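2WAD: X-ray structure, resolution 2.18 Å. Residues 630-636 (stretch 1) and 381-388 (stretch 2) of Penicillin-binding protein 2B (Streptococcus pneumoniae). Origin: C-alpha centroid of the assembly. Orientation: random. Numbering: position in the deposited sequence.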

# COMPACT_ATOMS: atom_id res chain seq x y z
N THR A 630 1.72 23.80 -15.65
CA THR A 630 2.89 23.48 -14.84
C THR A 630 2.50 23.20 -13.39
O THR A 630 1.36 23.43 -13.00
CB THR A 630 3.91 24.63 -14.88
OG1 THR A 630 3.31 25.83 -14.37
CG2 THR A 630 4.40 24.85 -16.32
N ASN A 631 3.45 22.73 -12.58
CA ASN A 631 3.12 22.25 -11.23
C ASN A 631 3.08 23.34 -10.12
O ASN A 631 3.95 24.23 -10.06
CB ASN A 631 3.93 20.98 -10.88
CG ASN A 631 3.60 19.80 -11.83
OD1 ASN A 631 3.08 20.01 -12.93
ND2 ASN A 631 3.86 18.56 -11.38
N THR A 632 2.02 23.29 -9.30
CA THR A 632 1.89 24.10 -8.07
C THR A 632 2.16 23.32 -6.76
O THR A 632 1.36 23.33 -5.82
CB THR A 632 0.57 24.92 -8.06
OG1 THR A 632 -0.51 24.19 -7.46
CG2 THR A 632 0.16 25.25 -9.47
N ASN A 633 3.30 22.65 -6.67
CA ASN A 633 3.54 21.74 -5.55
C ASN A 633 4.06 22.51 -4.34
O ASN A 633 4.53 23.63 -4.47
CB ASN A 633 4.57 20.69 -5.98
CG ASN A 633 4.11 19.86 -7.18
OD1 ASN A 633 2.91 19.69 -7.44
ND2 ASN A 633 5.09 19.36 -7.93
N ALA A 634 4.00 21.92 -3.15
CA ALA A 634 4.50 22.62 -1.96
C ALA A 634 4.87 21.57 -0.91
O ALA A 634 4.21 20.55 -0.81
CB ALA A 634 3.42 23.57 -1.39
N VAL A 635 5.90 21.84 -0.12
CA VAL A 635 6.23 21.03 1.06
C VAL A 635 6.37 21.99 2.25
O VAL A 635 6.76 23.13 2.08
CB VAL A 635 7.54 20.21 0.85
CG1 VAL A 635 7.39 19.22 -0.29
CG2 VAL A 635 8.74 21.11 0.57
N ALA A 636 6.05 21.53 3.46
CA ALA A 636 6.09 22.38 4.65
C ALA A 636 6.24 21.53 5.90
O ALA A 636 5.86 20.36 5.91
CB ALA A 636 4.78 23.21 4.75
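Stretch 2 381-388: VFVPGSVV

Residues 381-388 of penicillin-binding protein 2B run obliquely past residues 630-636 of the same chain, although at least 246 positions separate any two residues that touch. Stretch 1 begins as an irregular segment and enters a strand at Ala634 that continues beyond Ala636; stretch 2 is extended at Val381, Phe382 and Val383, bends at Pro384 and Gly385, and closes in a short 3-10 segment, Ser386 to Val388. Gly385 has phi 64° and psi -152°, a positive phi that by itself favours glycine, and a weak bond from Val388 N to Gly385 O (3.4 Å) spans the 3-10 segment. No regular strand pairing joins the stretches: the contact is made by two asparagine side chains and, further on, by packed valines, and it buries 289 Å² in all. Partners advance in broadly the same sense, Asn631 and Asn633 meeting Val383 and Pro384 while Ala634 and Val635 meet Val387. The register is loose rather than a steady ladder, with CA-CA distances of 6.6 Å for Asn631 and Gly385, 6.8 Å for Asn633 and Pro384, and 6.2 Å for Ala634 and Val387.

Thr630, poorly ordered and exposed, makes no contact. Asn631 (chi1 m) directs its CA-to-CB bond toward stretch 2, and its ND2 lies 2.8 Å from Val383 O; despite the short distance, the N-H...O angle of 123° makes this hydrogen bond weak. Asn631 ND2 is also 3.3 Å from Val383 CG2, so the amide sits beside the valine side chain as well as its carbonyl. Thr632 points away and leaves the contact to its neighbours. Asn633, again m and again toward, supplies the best-aligned bond: ND2 to Pro384 O, 2.9 Å at 170°. A second, weak bond runs from Asn633 ND2 to Val383 O at 3.1 Å and 133°. Val383 O thus accepts from both asparagines, while one amide nitrogen, that of Asn633, reaches two successive carbonyls at the bend; Asn633 ND2 is also 4.3 Å from Gly385 N. The OD1 atoms of both asparagines are hydrogen-bonded elsewhere in the structure.

From here Val387 takes over the contact, first against backbone and then against a valine side chain. Val387, which has more area covered than any other residue of the two stretches, points toward stretch 1 and brings CG1 to 3.9 Å from Asn633 O and likewise 3.9 Å from Ala634 CA. The CA-to-CB bond of Ala634 points away, leaving its backbone against the valine. Val635 turns back toward stretch 2, its CG1 4.1 Å from Val387 CB, in van der Waals packing between buried side chains. Ala636, beyond reach, ends the walk.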

# COMPACT_ATOMS: atom_id res chain seq x y z
N VAL A 381 3.25 9.04 -10.10
CA VAL A 381 4.45 9.87 -10.03
C VAL A 381 4.24 11.18 -10.77
O VAL A 381 3.45 11.24 -11.70
CB VAL A 381 5.69 9.10 -10.59
CG1 VAL A 381 5.90 7.79 -9.82
CG2 VAL A 381 5.54 8.83 -12.07
N PHE A 382 4.95 12.23 -10.35
CA PHE A 382 4.73 13.59 -10.82
C PHE A 382 6.05 14.34 -10.88
O PHE A 382 6.94 14.07 -10.06
CB PHE A 382 3.76 14.34 -9.88
CG PHE A 382 2.49 13.57 -9.59
CD1 PHE A 382 1.38 13.70 -10.41
CD2 PHE A 382 2.44 12.70 -8.52
CE1 PHE A 382 0.22 12.97 -10.15
CE2 PHE A 382 1.28 11.97 -8.24
CZ PHE A 382 0.18 12.10 -9.05
N VAL A 383 6.18 15.27 -11.83
CA VAL A 383 7.32 16.17 -11.82
C VAL A 383 7.21 17.00 -10.55
O VAL A 383 6.16 17.53 -10.24
CB VAL A 383 7.49 17.08 -13.07
CG1 VAL A 383 7.11 16.41 -14.38
CG2 VAL A 383 6.84 18.43 -12.90
N PRO A 384 8.29 17.08 -9.78
CA PRO A 384 8.18 17.66 -8.45
C PRO A 384 8.38 19.17 -8.43
O PRO A 384 7.89 19.84 -7.53
CB PRO A 384 9.28 16.94 -7.68
CG PRO A 384 10.34 16.69 -8.75
CD PRO A 384 9.60 16.44 -10.02
N GLY A 385 9.06 19.71 -9.44
CA GLY A 385 9.36 21.13 -9.53
C GLY A 385 10.27 21.62 -8.40
O GLY A 385 11.04 20.83 -7.83
N SER A 386 10.13 22.90 -8.06
CA SER A 386 11.11 23.62 -7.24
C SER A 386 11.20 23.21 -5.78
O SER A 386 12.06 23.70 -5.04
CB SER A 386 10.82 25.13 -7.33
OG SER A 386 11.45 25.71 -8.47
N VAL A 387 10.27 22.40 -5.31
CA VAL A 387 10.36 21.91 -3.94
C VAL A 387 11.71 21.26 -3.67
O VAL A 387 12.24 21.39 -2.59
CB VAL A 387 9.20 20.99 -3.57
CG1 VAL A 387 7.89 21.78 -3.62
CG2 VAL A 387 9.13 19.77 -4.53
N VAL A 388 12.31 20.62 -4.67
CA VAL A 388 13.48 19.79 -4.47
C VAL A 388 14.79 20.56 -4.35
O VAL A 388 15.83 19.94 -4.19
CB VAL A 388 13.68 18.74 -5.60
CG1 VAL A 388 12.43 17.85 -5.79
CG2 VAL A 388 14.15 19.42 -6.87